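Folylpolyglutamate synthase/dihydrofolate synthase (Thermotoga maritima, PDB 1O5Z) probably adds glutamate to dihydropteroate and to tetrahydrofolate polyglutamates in ATP-dependent, magnesium-requiring ligase reactions of folate biosynthesis. Local coordinates at residues S65-V70 with S83-H88; M139-F144 with N166-L171; L347-L352 with R362-I367. All blocks are in the same frame, centred on the assembly; numbering follows the deposited sequence.

Contact 1 (S65-V70 with S83-H88); sequences SVANMV and SYYSPH. With SO4 (sulfate ion), chain C.
Tyr85 pushes its ring end-on against the helix at Ala67 and Asn68, and the packing is closest round the phenol oxygen. Tyr85 OH lies 3.2 Å from Asn68 CA, while Asn68 ND2 gives it a hydrogen bond of 3.3 Å, bent to 138° at the hydrogen, with the oxygen tilted out of the amide plane. CG of Asn68 lies anti to the backbone N (chi1 -170°), which brings the amide to the phenol oxygen; Asn68 OD1 accepts from Lys303 N. Asn68 N comes up to the ring edge near its plane, 3.8 Å from Tyr85 CE2, and the Ala67 methyl adds an oblique apolar touch, CB to Tyr85 CE2 at 4.0 Å. The phenol also bonds Glu100 OE2, and the ring makes a cation-pi contact with Arg97. The helix begins within the P-loop of the Mur ligase middle domain, Gly-Thr-Asn-Gly-Lys-Gly-Ser in this chain. At its N-terminal end Ser65 N donates a fairly straight bond (161°) of 3.0 Å to sulfate O4, and Gly62 N and Gly64 N hold the same ion, consistent with a nucleotide phosphate site. Beyond Tyr85 the chain loosens: Ser86 is partly exposed, Pro87 follows a cis peptide on the surface, and His88 turns to Arg95, well away from the helix.

Contact 2 (M139-F144 with N166-L171); sequences MAFLYF and NVVFPL
Phe141 reaches from its helix to Val167 and Val168, and its side chain can be followed outward. CB leaves the helix toward the loop, and with CG anti to the carbonyl carbon (chi1 -78°) the ring is directed at the two valines. CB, CG, CD1 and CD2 are too far back to meet either valine; contact begins at the epsilon carbons, CE1 coming to 3.7 Å from Val167 CG2 and CE2 to 3.7 Å from Val168 CG1. At the tip CZ gathers both, lying 3.6 Å from Val168 CG1 and 3.9 Å from Val167 CG2, so two methyls from consecutive residues lie side by side near the end of the phenyl, both on one side of its plane. Both methyls approach obliquely, and no polar atom joins the two segments. This is the P-loop NTPase-like core of the Mur ligase middle domain: helix 132-146 lies against the mixed sheet, and the 166-171 loop belongs to the connection that leaves strand 151-155 and passes over strand 53-58 to reach strand 173-175. Val168 rests on Leu154, Thr54 and His56 of those strands, and Phe141 also touches Leu154, which places the ring between helix, sheet and loop. Val167 is the more open of the two valines, being partly exposed. Behind it Asn166 holds the loop through its amide, OD1 to Lys202 NZ and ND2 to the carbonyls of Arg161 and Gly199.

Contact 3 (L347-L352 with R362-I367); sequences LVIGIL and RKYTGI
With CG anti to the carbonyl carbon and beside the backbone N (chi1 -63°), Tyr364 swings its ring in toward the strand, where Leu347 and Ile349 extend their side chains to meet it. CG of Leu347 and CG1 of Ile349 both lie anti to the backbone N, and Ile349 stays close to fully stretched (chi1 -166°, chi2 155°), which carries CD1 out to the ring. The setting is the Rossmann-like glutamate ligase domain of the Mur ligase family, and the two segments belong to a beta-alpha-beta crossover: strand 345-349, short helix 357-361, then strand 370-373, which runs parallel to the first and next to it in the sheet. Segment 362-367 leads from that helix to the second strand. Leu347 and Ile349, two apart on an extended strand, face the same way, while Val348 between them points to the other side of the sheet. Tyr364 takes a place between this sheet and helix 326-339, where it packs on Ala329, Leu332 and Val333, and it also touches Thr418 of strand 414-418. The chain beyond it is more open, with Gly366 exposed. Thr365 OG1 makes a weak hydrogen bond of 3.4 Å to Arg362 O. Across the contact everything is apolar. Leu347 crosses Tyr364 at about a right angle and reaches only its root, CD2 lying 4.2 Å from Tyr364 CB. Ile349 meets the ring itself, obliquely: its CD1 methyl sits beside one ring bond, 3.8 Å from Tyr364 CD1 and 3.6 Å from Tyr364 CE1.

Contacts 1 and 2 belong to the same domain and share a border. Their centres are 13 Å apart, and strand 81-84 packs directly on helix 132-146, Tyr84 CD1 against Ala140 CB at 3.4 Å and Ser83 O against Phe144 CZ at 3.5 Å. Contact 1 is the one at the bound sulfate, and the Tyr85 side chain lies about 4 Å from an unidentified ligand. Contact 3 sits in the other domain, about 28 Å from contact 1 between centres and about 12 Å between nearest atoms; from contact 2 the centres are 39 Å apart. In Mur-type ligases the active site lies between these domains, so contact 1 is probably nearest to it.

Contact 1 (S65-V70 with S83-H88)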
# COMPACT_ATOMS: atom_id res chain seq x y z
N SER A 65 1.82 1.50 -4.26
CA SER A 65 1.98 2.70 -5.14
C SER A 65 1.76 2.36 -6.58
O SER A 65 1.10 3.11 -7.31
CB SER A 65 3.39 3.27 -5.12
OG SER A 65 3.77 3.82 -3.90
N VAL A 66 2.39 1.27 -7.04
CA VAL A 66 2.26 0.88 -8.46
C VAL A 66 0.81 0.51 -8.77
O VAL A 66 0.26 0.94 -9.78
CB VAL A 66 3.21 -0.26 -8.86
CG1 VAL A 66 2.82 -0.82 -10.23
CG2 VAL A 66 4.69 0.25 -8.88
N ALA A 67 0.17 -0.26 -7.88
CA ALA A 67 -1.26 -0.56 -8.08
C ALA A 67 -2.10 0.71 -8.19
O ALA A 67 -2.94 0.84 -9.07
CB ALA A 67 -1.80 -1.43 -6.93
N ASN A 68 -1.91 1.61 -7.24
CA ASN A 68 -2.63 2.87 -7.19
C ASN A 68 -2.45 3.68 -8.46
O ASN A 68 -3.39 4.20 -8.99
CB ASN A 68 -2.19 3.71 -6.00
CG ASN A 68 -3.08 4.88 -5.77
OD1 ASN A 68 -2.74 6.02 -6.15
ND2 ASN A 68 -4.27 4.63 -5.20
N MET A 69 -1.20 3.78 -8.90
CA MET A 69 -0.88 4.49 -10.13
C MET A 69 -1.58 3.86 -11.37
O MET A 69 -2.18 4.55 -12.21
CB MET A 69 0.61 4.48 -10.32
CG MET A 69 1.35 5.37 -9.33
SD MET A 69 3.15 5.18 -9.54
CE MET A 69 3.82 6.15 -8.20
N VAL A 70 -1.51 2.54 -11.44
CA VAL A 70 -2.18 1.81 -12.48
C VAL A 70 -3.69 2.05 -12.44
O VAL A 70 -4.28 2.34 -13.46
CB VAL A 70 -1.81 0.31 -12.45
CG1 VAL A 70 -2.64 -0.46 -13.38
CG2 VAL A 70 -0.37 0.15 -12.89
N SER A 83 -10.16 -1.87 -7.56
CA SER A 83 -8.80 -1.93 -7.09
C SER A 83 -8.81 -2.45 -5.66
O SER A 83 -9.71 -2.18 -4.86
CB SER A 83 -8.09 -0.56 -7.22
OG SER A 83 -8.79 0.47 -6.56
N TYR A 84 -7.81 -3.27 -5.39
CA TYR A 84 -7.72 -4.10 -4.19
C TYR A 84 -6.38 -3.88 -3.49
O TYR A 84 -5.36 -4.13 -4.09
CB TYR A 84 -7.91 -5.58 -4.52
CG TYR A 84 -7.95 -6.40 -3.29
CD1 TYR A 84 -8.84 -6.10 -2.28
CD2 TYR A 84 -7.07 -7.43 -3.09
CE1 TYR A 84 -8.87 -6.86 -1.11
CE2 TYR A 84 -7.08 -8.17 -1.93
CZ TYR A 84 -7.98 -7.89 -0.95
OH TYR A 84 -7.96 -8.63 0.22
N TYR A 85 -6.43 -3.37 -2.25
CA TYR A 85 -5.23 -3.09 -1.48
C TYR A 85 -5.24 -3.79 -0.14
O TYR A 85 -6.27 -4.26 0.32
CB TYR A 85 -5.06 -1.60 -1.26
CG TYR A 85 -5.14 -0.76 -2.52
CD1 TYR A 85 -6.37 -0.40 -3.07
CD2 TYR A 85 -3.99 -0.29 -3.15
CE1 TYR A 85 -6.43 0.41 -4.20
CE2 TYR A 85 -4.06 0.50 -4.30
CZ TYR A 85 -5.28 0.84 -4.81
OH TYR A 85 -5.35 1.62 -5.94
N SER A 86 -4.06 -3.84 0.45
CA SER A 86 -3.84 -4.33 1.82
C SER A 86 -2.52 -3.74 2.30
O SER A 86 -1.62 -3.57 1.50
CB SER A 86 -3.74 -5.85 1.92
OG SER A 86 -2.78 -6.36 0.98
N PRO A 87 -2.41 -3.42 3.58
CA PRO A 87 -3.51 -3.54 4.53
C PRO A 87 -4.31 -2.23 4.43
O PRO A 87 -4.55 -1.77 3.33
CB PRO A 87 -2.77 -3.75 5.85
CG PRO A 87 -1.46 -2.93 5.64
CD PRO A 87 -1.21 -2.85 4.18
N HIS A 88 -4.73 -1.60 5.52
CA HIS A 88 -5.26 -0.27 5.40
C HIS A 88 -4.61 0.53 6.45
O HIS A 88 -4.04 -0.02 7.38
CB HIS A 88 -6.79 -0.24 5.55
CG HIS A 88 -7.30 -0.70 6.89
ND1 HIS A 88 -7.81 -1.97 7.10
CD2 HIS A 88 -7.40 -0.06 8.08
CE1 HIS A 88 -8.22 -2.08 8.36
NE2 HIS A 88 -7.98 -0.94 8.97
S SO4 C . 3.97 0.25 -1.04
O1 SO4 C . 5.30 -0.20 -0.65
O2 SO4 C . 3.29 1.03 -0.03
O3 SO4 C . 3.24 -1.01 -1.27
O4 SO4 C . 4.01 1.11 -2.23

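Contact 2 (M139-F144 with N166-L171)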
# COMPACT_ATOMS: atom_id res chain seq x y z
N MET A 139 -14.36 -10.97 -0.96
CA MET A 139 -15.25 -9.83 -0.91
C MET A 139 -14.96 -8.84 -2.02
O MET A 139 -15.85 -8.39 -2.70
CB MET A 139 -15.09 -9.11 0.40
CG MET A 139 -15.72 -9.79 1.60
SD MET A 139 -15.60 -8.73 3.11
CE MET A 139 -15.91 -7.08 2.37
N ALA A 140 -13.69 -8.48 -2.20
CA ALA A 140 -13.32 -7.59 -3.28
C ALA A 140 -13.71 -8.18 -4.61
O ALA A 140 -14.34 -7.53 -5.40
CB ALA A 140 -11.87 -7.31 -3.23
N PHE A 141 -13.34 -9.44 -4.86
CA PHE A 141 -13.66 -10.08 -6.14
C PHE A 141 -15.13 -10.09 -6.44
O PHE A 141 -15.55 -9.85 -7.56
CB PHE A 141 -13.17 -11.52 -6.18
CG PHE A 141 -11.70 -11.67 -6.44
CD1 PHE A 141 -10.95 -12.55 -5.67
CD2 PHE A 141 -11.08 -11.00 -7.49
CE1 PHE A 141 -9.55 -12.71 -5.89
CE2 PHE A 141 -9.71 -11.19 -7.73
CZ PHE A 141 -8.95 -12.06 -6.92
N LEU A 142 -15.92 -10.39 -5.42
CA LEU A 142 -17.37 -10.42 -5.56
C LEU A 142 -17.91 -9.01 -5.84
O LEU A 142 -18.75 -8.80 -6.70
CB LEU A 142 -17.97 -10.96 -4.25
CG LEU A 142 -19.46 -11.23 -4.27
CD1 LEU A 142 -19.80 -12.04 -5.47
CD2 LEU A 142 -19.96 -11.90 -2.98
N TYR A 143 -17.40 -8.04 -5.11
CA TYR A 143 -17.82 -6.66 -5.26
C TYR A 143 -17.54 -6.17 -6.70
O TYR A 143 -18.40 -5.60 -7.33
CB TYR A 143 -17.09 -5.83 -4.23
CG TYR A 143 -17.29 -4.36 -4.32
CD1 TYR A 143 -18.46 -3.79 -3.86
CD2 TYR A 143 -16.28 -3.52 -4.77
CE1 TYR A 143 -18.64 -2.44 -3.88
CE2 TYR A 143 -16.44 -2.17 -4.79
CZ TYR A 143 -17.62 -1.62 -4.33
OH TYR A 143 -17.81 -0.27 -4.34
N PHE A 144 -16.33 -6.43 -7.19
CA PHE A 144 -15.97 -6.08 -8.53
C PHE A 144 -16.90 -6.71 -9.52
O PHE A 144 -17.21 -6.08 -10.50
CB PHE A 144 -14.53 -6.51 -8.83
CG PHE A 144 -13.52 -5.90 -7.93
CD1 PHE A 144 -13.73 -4.65 -7.33
CD2 PHE A 144 -12.33 -6.55 -7.67
CE1 PHE A 144 -12.79 -4.08 -6.48
CE2 PHE A 144 -11.38 -5.99 -6.83
CZ PHE A 144 -11.62 -4.72 -6.23
N ASN A 166 -3.81 -14.57 -5.98
CA ASN A 166 -3.12 -15.29 -7.07
C ASN A 166 -3.98 -16.33 -7.80
O ASN A 166 -3.47 -17.18 -8.54
CB ASN A 166 -1.85 -15.96 -6.52
CG ASN A 166 -0.90 -16.31 -7.60
OD1 ASN A 166 -0.75 -15.54 -8.58
ND2 ASN A 166 -0.26 -17.48 -7.48
N VAL A 167 -5.28 -16.27 -7.57
CA VAL A 167 -6.25 -17.06 -8.30
C VAL A 167 -6.54 -16.47 -9.67
O VAL A 167 -7.25 -17.07 -10.47
CB VAL A 167 -7.53 -17.21 -7.47
CG1 VAL A 167 -7.22 -17.98 -6.19
CG2 VAL A 167 -8.16 -15.89 -7.12
N VAL A 168 -6.02 -15.27 -9.94
CA VAL A 168 -6.32 -14.57 -11.19
C VAL A 168 -5.42 -15.04 -12.31
O VAL A 168 -4.37 -15.63 -12.06
CB VAL A 168 -6.17 -13.02 -11.07
CG1 VAL A 168 -7.04 -12.47 -9.98
CG2 VAL A 168 -4.71 -12.58 -10.87
N PHE A 169 -5.88 -14.79 -13.54
CA PHE A 169 -5.05 -14.80 -14.75
C PHE A 169 -5.07 -13.38 -15.38
O PHE A 169 -6.02 -13.01 -16.06
CB PHE A 169 -5.57 -15.83 -15.70
CG PHE A 169 -4.52 -16.59 -16.36
CD1 PHE A 169 -4.04 -17.76 -15.77
CD2 PHE A 169 -3.97 -16.12 -17.57
CE1 PHE A 169 -3.03 -18.49 -16.37
CE2 PHE A 169 -2.95 -16.85 -18.23
CZ PHE A 169 -2.47 -18.04 -17.64
N PRO A 170 -4.06 -12.58 -15.08
CA PRO A 170 -4.10 -11.17 -15.40
C PRO A 170 -3.63 -10.84 -16.81
O PRO A 170 -3.12 -11.69 -17.53
CB PRO A 170 -3.14 -10.57 -14.37
CG PRO A 170 -2.14 -11.61 -14.14
CD PRO A 170 -2.82 -12.94 -14.36
N LEU A 171 -3.79 -9.59 -17.18
CA LEU A 171 -3.22 -9.09 -18.42
C LEU A 171 -1.68 -8.89 -18.28
O LEU A 171 -0.93 -8.93 -19.26
CB LEU A 171 -3.90 -7.77 -18.80
CG LEU A 171 -5.40 -7.82 -19.07
CD1 LEU A 171 -5.93 -6.40 -19.22
CD2 LEU A 171 -5.65 -8.62 -20.33

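Contact 3 (L347-L352 with R362-I367)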
# COMPACT_ATOMS: atom_id res chain seq x y z
N LEU A 347 9.06 16.64 15.31
CA LEU A 347 8.82 15.22 15.23
C LEU A 347 7.77 14.92 16.25
O LEU A 347 7.95 15.27 17.42
CB LEU A 347 10.05 14.44 15.66
CG LEU A 347 9.95 12.91 15.70
CD1 LEU A 347 9.53 12.30 14.36
CD2 LEU A 347 11.32 12.44 16.07
N VAL A 348 6.72 14.24 15.81
CA VAL A 348 5.77 13.61 16.70
C VAL A 348 5.94 12.12 16.46
O VAL A 348 5.66 11.62 15.37
CB VAL A 348 4.35 14.12 16.45
CG1 VAL A 348 3.33 13.42 17.38
CG2 VAL A 348 4.31 15.67 16.61
N ILE A 349 6.42 11.42 17.50
CA ILE A 349 6.76 10.00 17.42
C ILE A 349 6.07 9.11 18.51
O ILE A 349 6.00 9.44 19.68
CB ILE A 349 8.30 9.82 17.33
CG1 ILE A 349 8.68 8.39 16.90
CG2 ILE A 349 9.02 10.25 18.61
CD1 ILE A 349 10.01 8.32 16.25
N GLY A 350 5.45 8.03 18.05
CA GLY A 350 4.88 7.02 18.94
C GLY A 350 5.28 5.68 18.36
O GLY A 350 5.10 5.44 17.18
N ILE A 351 5.86 4.83 19.17
CA ILE A 351 6.25 3.53 18.70
C ILE A 351 5.74 2.53 19.70
O ILE A 351 5.82 2.78 20.89
CB ILE A 351 7.81 3.39 18.63
CG1 ILE A 351 8.45 4.61 17.98
CG2 ILE A 351 8.21 2.11 17.87
CD1 ILE A 351 9.91 4.61 18.12
N LEU A 352 5.23 1.41 19.20
CA LEU A 352 4.88 0.29 20.05
C LEU A 352 6.14 -0.42 20.55
O LEU A 352 7.25 -0.28 19.99
CB LEU A 352 3.95 -0.68 19.32
CG LEU A 352 2.68 -0.04 18.73
CD1 LEU A 352 1.93 -0.99 17.83
CD2 LEU A 352 1.80 0.44 19.84
N ARG A 362 17.20 6.46 17.01
CA ARG A 362 18.54 6.82 16.66
C ARG A 362 18.69 7.35 15.26
O ARG A 362 19.62 8.08 14.98
CB ARG A 362 19.40 5.59 16.77
CG ARG A 362 19.57 5.08 18.20
CD ARG A 362 20.23 3.71 18.29
NE ARG A 362 21.66 3.80 18.53
CZ ARG A 362 22.21 3.83 19.74
NH1 ARG A 362 21.47 3.78 20.85
NH2 ARG A 362 23.51 3.91 19.87
N LYS A 363 17.78 6.96 14.37
CA LYS A 363 17.81 7.47 12.99
C LYS A 363 17.55 8.98 12.95
O LYS A 363 18.07 9.70 12.09
CB LYS A 363 16.79 6.73 12.11
CG LYS A 363 17.00 5.20 12.03
CD LYS A 363 18.46 4.80 11.77
CE LYS A 363 18.60 3.29 11.71
NZ LYS A 363 19.94 2.85 11.32
N TYR A 364 16.79 9.44 13.94
CA TYR A 364 16.25 10.78 13.95
C TYR A 364 17.06 11.81 14.68
O TYR A 364 16.62 12.97 14.80
CB TYR A 364 14.83 10.74 14.53
CG TYR A 364 13.92 9.94 13.68
CD1 TYR A 364 13.11 8.97 14.24
CD2 TYR A 364 13.90 10.11 12.30
CE1 TYR A 364 12.30 8.22 13.47
CE2 TYR A 364 13.07 9.34 11.52
CZ TYR A 364 12.27 8.40 12.11
OH TYR A 364 11.41 7.63 11.34
N THR A 365 18.25 11.43 15.14
CA THR A 365 19.10 12.36 15.83
C THR A 365 19.62 13.41 14.85
O THR A 365 19.88 13.12 13.69
CB THR A 365 20.29 11.63 16.60
OG1 THR A 365 21.21 10.95 15.70
CG2 THR A 365 19.73 10.55 17.53
N GLY A 366 19.77 14.65 15.32
CA GLY A 366 20.41 15.68 14.52
C GLY A 366 19.53 16.28 13.44
O GLY A 366 20.03 17.00 12.59
N ILE A 367 18.23 16.00 13.46
CA ILE A 367 17.33 16.46 12.38
C ILE A 367 16.27 17.43 12.84
O ILE A 367 15.93 18.36 12.13
CB ILE A 367 16.63 15.25 11.70
CG1 ILE A 367 17.63 14.42 10.93
CG2 ILE A 367 15.55 15.68 10.72
CD1 ILE A 367 17.05 13.14 10.50